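Local coordinates for DUF411 domain-containing protein (Pseudomonas aeruginosa, PDB 6WIS), which probably takes part in bacterial copper resistance, binding a cysteine-bridged tetranuclear copper cluster, at residues G14-H22 and M90-E98; I59-V68 and L76-V87. All blocks are in the same frame, centred on the assembly; numbering follows the deposited sequence.

Contact 1 of 2, residues G14-H22 and M90-E98; sequences GCCKDWIKH and MPVGSPGME. With CU (copper (II) ion), chain E; CU (copper (II) ion), chain F; ZN (zinc ion), chain J; CU (copper (II) ion), chain D.
Cys15 and the selenomethionines Met90 and Met97 share one copper ion, which ties helix 14-24 to the 90-98 loop. The ion lies 2.4 Å from Met90 SE and from Met97 SE, with Cys15 SG at about the same distance. Cys15 SG also binds two further copper ions, making it a bridging thiolate; Cys16 SG holds one of these, and Cys13, Cys54, His55 and His67 supply further ligands of the cluster. Cys15 CB points toward the loop, and chi1 of 47° places SG between the backbone N and the carbonyl carbon, where it meets the three copper ions, while Met97 bends at chi2 and chi3 to bring its selenium to 3.4 Å from Cys15 CB.

A second metal bridge lies one to two helical turns further on. Zinc is chelated by both carboxylate oxygens of Asp18, bound by His22 NE2 at 2.0 Å, and reached from the loop by Glu98 OE2 at 2.3 Å. Glu98 arrives from the opposite direction to His22, with carboxylate and imidazole planes 76° apart. Its other oxygen, OE1, takes a weak hydrogen bond from Gly96 N, which itself lies over one face of the His22 ring.

Between the two sites the contact is close van der Waals packing. No hydrogen bond crosses directly. Gly96 CA lies against the helix, 3.3 Å from Asp18 OD2 and 3.6 Å from Trp19 N, within the type II turn Ser94-Met97. Pro95 O sits at the edge of the Trp19 indole, 3.3 Å from CD1.

Behind the helix, Trp19 rests on Val7 of strand 4-9, and Ile20 on Val30 of strand 29-34. On the loop side, Pro91, Ser94 and Pro95 touch Tyr106 of strand 106-111.

Contact 2 of 2, residues I59-V68 and L76-V87; sequences IDGKFVEGHV and LRERADLVGAAV. With CU (copper (II) ion), chain D; ZN (zinc ion), chain N.
Phe63 lays one face of its ring over Gly84, whose CA is 3.6 Å from the centroid and 5° off the normal, a CH-pi contact. With chi1 at 67°, the ring is folded back across the neighbouring strand, and the lack of a side chain at Gly84 forms the hollow that receives it. Val83 CG1 borders the ring at CE2.

The strands that carry these residues, 62-65 and 84-86, run parallel, their axes 4.7 Å apart and 5° from alignment. Four backbone hydrogen bonds join them, from Phe63 N to Val83 O through Val87 N to Glu65 O. On the face shared with Phe63, Ala86 CB meets Glu65 CB at 3.6 Å. On the Val64 face, Leu76 CD2 projects from helix 70-77 against Val64 CG2. Just past the paired strands, Val68 CG2 meets Val87 CG2 at 3.9 Å.

Lys62, extended beyond CG, places its ammonium between two carbonyls, hydrogen-bonding Leu82 O, which closes the type I turn Arg79-Leu82, at 2.9 Å and Leu76 O, in the last turn of helix 70-77, at 3.1 Å. Beyond it, Arg77 grips Asp60 OD2 side-on through NE and NH2, with Ile59 CD1 against Arg77 CD.

The connection is a beta-alpha-beta crossover: helix 70-77 links adjacent parallel strands, and just past strand 62-65 His67 NE2 binds a copper ion.

Overall arrangement
The centres of contacts 1 and 2 lie about 17 Å apart, on opposite sides of the chain's centre. Along the sequence, 14-22 comes first, then both segments of contact 2, and finally 90-98, so contact 1 closes a loop that includes the whole crossover. One mixed sheet connects the regions: strands 62-65 and 84-86 lie in its middle, while helix 14-24 packs on strands 4-9 and 29-34. They meet where His67 ND1 approaches Pro95 O (2.7 Å) and Trp19 NE1 approaches Val68 O (2.9 Å), both probable hydrogen bonds. Cys15 and His67 bind the same copper ion, so the cluster draws ligands from both contacts.

Contact 1 of 2, residues G14-H22 and M90-E98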
# COMPACT_ATOMS: atom_id res chain seq x y z
N GLY A 14 8.46 8.58 -8.61
CA GLY A 14 8.92 9.40 -7.50
C GLY A 14 8.05 9.27 -6.27
O GLY A 14 8.58 9.26 -5.15
N CYS A 15 6.73 9.12 -6.47
CA CYS A 15 5.80 9.02 -5.34
C CYS A 15 6.06 7.78 -4.48
O CYS A 15 5.91 7.83 -3.26
CB CYS A 15 4.36 9.03 -5.85
SG CYS A 15 4.17 7.89 -7.24
N CYS A 16 6.43 6.65 -5.10
CA CYS A 16 6.76 5.45 -4.33
C CYS A 16 7.88 5.73 -3.33
O CYS A 16 7.82 5.28 -2.18
CB CYS A 16 7.18 4.29 -5.24
SG CYS A 16 6.12 3.92 -6.68
N LYS A 17 8.93 6.43 -3.77
CA LYS A 17 10.05 6.75 -2.90
C LYS A 17 9.64 7.71 -1.79
O LYS A 17 10.15 7.61 -0.67
CB LYS A 17 11.19 7.36 -3.73
CG LYS A 17 11.88 6.37 -4.69
CD LYS A 17 12.87 7.07 -5.65
N ASP A 18 8.73 8.64 -2.09
CA ASP A 18 8.21 9.55 -1.07
C ASP A 18 7.38 8.78 -0.04
O ASP A 18 7.50 9.01 1.17
CB ASP A 18 7.38 10.66 -1.75
CG ASP A 18 6.96 11.80 -0.79
OD1 ASP A 18 7.57 12.00 0.26
OD2 ASP A 18 6.02 12.52 -1.11
N TRP A 19 6.52 7.87 -0.51
CA TRP A 19 5.76 7.03 0.42
C TRP A 19 6.69 6.23 1.35
O TRP A 19 6.45 6.14 2.56
CB TRP A 19 4.85 6.10 -0.37
CG TRP A 19 4.00 5.19 0.40
CD1 TRP A 19 2.88 5.51 1.10
CD2 TRP A 19 4.17 3.77 0.52
NE1 TRP A 19 2.33 4.36 1.66
CE2 TRP A 19 3.09 3.28 1.29
CE3 TRP A 19 5.11 2.85 0.02
CZ2 TRP A 19 2.93 1.92 1.59
CZ3 TRP A 19 4.95 1.49 0.31
CH2 TRP A 19 3.88 1.04 1.10
N ILE A 20 7.77 5.67 0.79
CA ILE A 20 8.75 4.97 1.62
C ILE A 20 9.31 5.91 2.69
O ILE A 20 9.50 5.51 3.85
CB ILE A 20 9.85 4.38 0.72
CG1 ILE A 20 9.27 3.20 -0.07
CG2 ILE A 20 11.08 4.01 1.54
CD1 ILE A 20 10.24 2.62 -1.11
N LYS A 21 9.53 7.18 2.35
CA LYS A 21 10.10 8.10 3.34
C LYS A 21 9.09 8.42 4.44
O LYS A 21 9.48 8.54 5.60
CB LYS A 21 10.61 9.38 2.64
CG LYS A 21 11.94 9.13 1.92
CD LYS A 21 12.46 10.33 1.13
CE LYS A 21 12.88 11.47 2.05
NZ LYS A 21 13.61 12.57 1.36
N HIS A 22 7.80 8.50 4.11
CA HIS A 22 6.76 8.66 5.13
C HIS A 22 6.68 7.45 6.06
O HIS A 22 6.45 7.61 7.27
CB HIS A 22 5.39 8.89 4.47
CG HIS A 22 5.23 10.24 3.85
ND1 HIS A 22 4.39 11.20 4.37
CD2 HIS A 22 5.78 10.79 2.74
CE1 HIS A 22 4.43 12.28 3.61
NE2 HIS A 22 5.27 12.06 2.62
N MSE A 90 -3.49 6.23 -7.91
CA MSE A 90 -2.61 7.14 -7.19
C MSE A 90 -3.35 8.43 -6.90
O MSE A 90 -3.14 9.43 -7.58
CB MSE A 90 -1.33 7.45 -7.99
CG MSE A 90 -0.47 6.26 -8.38
SE MSE A 90 1.14 6.76 -9.42
CE MSE A 90 0.28 7.63 -10.95
N PRO A 91 -4.22 8.40 -5.89
CA PRO A 91 -5.02 9.60 -5.58
C PRO A 91 -4.14 10.70 -5.01
O PRO A 91 -3.32 10.46 -4.12
CB PRO A 91 -6.03 9.10 -4.54
CG PRO A 91 -5.42 7.85 -3.98
CD PRO A 91 -4.61 7.24 -5.08
N VAL A 92 -4.31 11.91 -5.55
CA VAL A 92 -3.53 13.04 -5.04
C VAL A 92 -3.95 13.32 -3.60
O VAL A 92 -5.14 13.24 -3.25
CB VAL A 92 -3.72 14.28 -5.95
CG1 VAL A 92 -3.02 15.51 -5.36
CG2 VAL A 92 -3.17 14.01 -7.33
N GLY A 93 -2.99 13.63 -2.74
CA GLY A 93 -3.25 13.86 -1.34
C GLY A 93 -3.00 12.66 -0.44
O GLY A 93 -2.91 12.83 0.78
N SER A 94 -2.89 11.47 -1.01
CA SER A 94 -2.50 10.31 -0.21
C SER A 94 -1.01 10.42 0.12
O SER A 94 -0.27 11.15 -0.55
CB SER A 94 -2.83 9.02 -0.95
OG SER A 94 -2.06 8.87 -2.14
N PRO A 95 -0.54 9.71 1.15
CA PRO A 95 0.86 9.89 1.58
C PRO A 95 1.84 9.47 0.50
O PRO A 95 1.75 8.37 -0.06
CB PRO A 95 0.98 8.99 2.83
CG PRO A 95 -0.42 8.66 3.24
CD PRO A 95 -1.31 8.81 2.04
N GLY A 96 2.80 10.35 0.22
CA GLY A 96 3.72 10.15 -0.88
C GLY A 96 3.21 10.67 -2.21
O GLY A 96 4.00 10.78 -3.15
N MSE A 97 1.94 11.03 -2.29
CA MSE A 97 1.31 11.61 -3.49
C MSE A 97 0.77 13.01 -3.15
O MSE A 97 -0.09 13.54 -3.83
CB MSE A 97 0.17 10.72 -4.00
CG MSE A 97 0.58 9.58 -5.04
SE MSE A 97 1.37 10.30 -6.70
CE MSE A 97 -0.24 11.30 -7.23
N GLU A 98 1.25 13.63 -2.08
CA GLU A 98 0.61 14.87 -1.65
C GLU A 98 1.15 16.04 -2.48
O GLU A 98 2.36 16.14 -2.74
CB GLU A 98 0.80 15.10 -0.15
CG GLU A 98 2.13 15.60 0.27
CD GLU A 98 3.20 14.53 0.32
OE1 GLU A 98 2.97 13.34 -0.02
OE2 GLU A 98 4.30 14.93 0.72
CU CU E . 5.65 6.09 -6.99
CU CU F . 2.16 8.60 -8.21
ZN ZN J . 5.81 13.25 1.07
CU CU D . 2.93 6.22 -6.36

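Contact 2 of 2, residues I59-V68 and L76-V87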
# COMPACT_ATOMS: atom_id res chain seq x y z
N ILE A 59 4.08 -7.01 4.32
CA ILE A 59 4.41 -6.92 5.74
C ILE A 59 3.74 -8.09 6.43
O ILE A 59 2.52 -8.28 6.30
CB ILE A 59 4.00 -5.58 6.39
CG1 ILE A 59 4.31 -5.60 7.90
CG2 ILE A 59 2.50 -5.24 6.14
CD1 ILE A 59 4.52 -4.20 8.51
N ASP A 60 4.54 -8.92 7.11
CA ASP A 60 4.04 -10.04 7.90
C ASP A 60 3.04 -10.87 7.11
O ASP A 60 2.00 -11.30 7.62
CB ASP A 60 3.44 -9.54 9.23
CG ASP A 60 4.50 -8.87 10.13
OD1 ASP A 60 5.60 -9.45 10.35
OD2 ASP A 60 4.24 -7.75 10.60
N GLY A 61 3.33 -11.04 5.81
CA GLY A 61 2.54 -11.88 4.95
C GLY A 61 1.41 -11.20 4.20
O GLY A 61 0.85 -11.83 3.29
N LYS A 62 1.05 -9.96 4.53
CA LYS A 62 -0.08 -9.29 3.91
C LYS A 62 0.41 -8.23 2.93
O LYS A 62 1.48 -7.64 3.14
CB LYS A 62 -0.97 -8.66 4.98
CG LYS A 62 -1.31 -9.61 6.13
CD LYS A 62 -2.32 -8.99 7.08
CE LYS A 62 -2.76 -10.01 8.15
NZ LYS A 62 -3.87 -9.41 8.91
N PHE A 63 -0.36 -7.99 1.87
CA PHE A 63 0.07 -7.02 0.86
C PHE A 63 -0.47 -5.62 1.18
O PHE A 63 -1.53 -5.46 1.80
CB PHE A 63 -0.35 -7.43 -0.56
CG PHE A 63 -1.84 -7.44 -0.83
CD1 PHE A 63 -2.54 -6.25 -1.06
CD2 PHE A 63 -2.53 -8.64 -0.95
CE1 PHE A 63 -3.89 -6.27 -1.32
CE2 PHE A 63 -3.87 -8.67 -1.23
CZ PHE A 63 -4.55 -7.49 -1.42
N VAL A 64 0.28 -4.61 0.75
CA VAL A 64 -0.04 -3.20 0.96
C VAL A 64 0.08 -2.58 -0.42
O VAL A 64 1.20 -2.40 -0.92
CB VAL A 64 0.91 -2.52 1.96
CG1 VAL A 64 0.59 -1.02 2.09
CG2 VAL A 64 0.87 -3.24 3.37
N GLU A 65 -1.04 -2.35 -1.08
CA GLU A 65 -1.04 -1.93 -2.48
C GLU A 65 -1.23 -0.42 -2.53
O GLU A 65 -2.25 0.10 -2.09
CB GLU A 65 -2.16 -2.64 -3.26
CG GLU A 65 -2.17 -2.32 -4.75
CD GLU A 65 -0.97 -2.90 -5.49
OE1 GLU A 65 -0.27 -3.73 -4.87
OE2 GLU A 65 -0.72 -2.54 -6.68
N GLY A 66 -0.23 0.28 -3.05
CA GLY A 66 -0.40 1.71 -3.20
C GLY A 66 -0.14 2.54 -1.94
O GLY A 66 0.50 2.12 -0.96
N HIS A 67 -0.63 3.77 -2.00
CA HIS A 67 -0.29 4.80 -1.03
C HIS A 67 -1.16 4.70 0.24
O HIS A 67 -1.88 5.63 0.61
CB HIS A 67 -0.39 6.16 -1.71
CG HIS A 67 0.69 6.39 -2.72
ND1 HIS A 67 1.88 7.01 -2.41
CD2 HIS A 67 0.79 6.02 -4.02
CE1 HIS A 67 2.67 7.02 -3.48
NE2 HIS A 67 2.03 6.42 -4.47
N VAL A 68 -1.06 3.55 0.90
CA VAL A 68 -1.78 3.32 2.17
C VAL A 68 -1.10 4.10 3.29
O VAL A 68 0.13 3.98 3.47
CB VAL A 68 -1.80 1.83 2.51
CG1 VAL A 68 -2.61 1.61 3.81
CG2 VAL A 68 -2.39 0.97 1.34
N LEU A 76 -4.39 -2.91 9.34
CA LEU A 76 -4.30 -4.13 8.54
C LEU A 76 -3.64 -5.26 9.31
O LEU A 76 -4.13 -6.39 9.32
CB LEU A 76 -3.53 -3.83 7.24
CG LEU A 76 -3.15 -5.03 6.37
CD1 LEU A 76 -4.42 -5.73 5.85
CD2 LEU A 76 -2.25 -4.58 5.19
N ARG A 77 -2.53 -4.95 9.99
CA ARG A 77 -1.77 -5.97 10.71
C ARG A 77 -2.59 -6.65 11.79
O ARG A 77 -2.39 -7.84 12.06
CB ARG A 77 -0.52 -5.36 11.33
CG ARG A 77 0.51 -4.98 10.32
CD ARG A 77 1.82 -4.54 10.96
NE ARG A 77 2.59 -5.64 11.52
CZ ARG A 77 2.83 -5.80 12.81
NH1 ARG A 77 2.35 -4.93 13.68
NH2 ARG A 77 3.55 -6.82 13.24
N GLU A 78 -3.52 -5.93 12.41
CA GLU A 78 -4.24 -6.49 13.54
C GLU A 78 -5.60 -7.08 13.18
O GLU A 78 -6.31 -7.53 14.07
CB GLU A 78 -4.37 -5.45 14.65
CG GLU A 78 -5.35 -4.34 14.43
CD GLU A 78 -5.04 -3.16 15.34
OE1 GLU A 78 -3.91 -3.12 15.88
OE2 GLU A 78 -5.91 -2.27 15.51
N ARG A 79 -5.96 -7.13 11.90
CA ARG A 79 -7.23 -7.72 11.49
C ARG A 79 -6.93 -9.10 10.90
O ARG A 79 -6.48 -9.22 9.76
CB ARG A 79 -7.97 -6.82 10.50
CG ARG A 79 -8.49 -5.52 11.12
CD ARG A 79 -9.97 -5.66 11.52
NE ARG A 79 -10.72 -6.31 10.45
CZ ARG A 79 -11.43 -5.66 9.53
NH1 ARG A 79 -11.52 -4.34 9.55
NH2 ARG A 79 -12.06 -6.35 8.58
N ALA A 80 -7.19 -10.14 11.70
CA ALA A 80 -6.88 -11.51 11.28
C ALA A 80 -7.68 -11.94 10.06
O ALA A 80 -7.26 -12.87 9.37
CB ALA A 80 -7.13 -12.48 12.44
N ASP A 81 -8.81 -11.29 9.78
CA ASP A 81 -9.59 -11.65 8.60
C ASP A 81 -9.06 -11.05 7.30
O ASP A 81 -9.55 -11.43 6.22
CB ASP A 81 -11.05 -11.22 8.79
CG ASP A 81 -11.18 -9.75 9.11
OD1 ASP A 81 -10.42 -9.26 9.98
OD2 ASP A 81 -12.02 -9.06 8.49
N LEU A 82 -8.08 -10.14 7.34
CA LEU A 82 -7.62 -9.43 6.15
C LEU A 82 -6.24 -9.91 5.73
O LEU A 82 -5.33 -10.06 6.55
CB LEU A 82 -7.57 -7.91 6.37
CG LEU A 82 -8.88 -7.20 6.70
CD1 LEU A 82 -8.65 -5.71 6.87
CD2 LEU A 82 -9.94 -7.47 5.64
N VAL A 83 -6.08 -10.12 4.42
CA VAL A 83 -4.82 -10.53 3.82
C VAL A 83 -4.12 -9.37 3.09
O VAL A 83 -3.00 -9.56 2.58
CB VAL A 83 -5.08 -11.70 2.84
CG1 VAL A 83 -5.72 -11.17 1.57
CG2 VAL A 83 -3.79 -12.48 2.55
N GLY A 84 -4.73 -8.20 3.03
CA GLY A 84 -4.12 -7.07 2.34
C GLY A 84 -5.03 -5.86 2.39
O GLY A 84 -6.21 -5.96 2.74
N ALA A 85 -4.44 -4.71 2.08
CA ALA A 85 -5.19 -3.47 1.92
C ALA A 85 -4.62 -2.72 0.73
O ALA A 85 -3.42 -2.80 0.46
CB ALA A 85 -5.14 -2.59 3.16
N ALA A 86 -5.49 -2.03 -0.01
CA ALA A 86 -5.13 -1.35 -1.24
C ALA A 86 -5.71 0.06 -1.25
O ALA A 86 -6.86 0.27 -0.81
CB ALA A 86 -5.66 -2.09 -2.51
N VAL A 87 -4.91 1.00 -1.74
CA VAL A 87 -5.41 2.26 -2.28
C VAL A 87 -5.19 2.21 -3.79
O VAL A 87 -4.06 2.44 -4.26
CB VAL A 87 -4.73 3.49 -1.67
CG1 VAL A 87 -5.23 4.76 -2.38
CG2 VAL A 87 -4.96 3.56 -0.15
CU CU D . 2.93 6.22 -6.36
ZN ZN N . -5.04 -1.10 17.14
O HOH W 1 -2.34 4.51 -4.17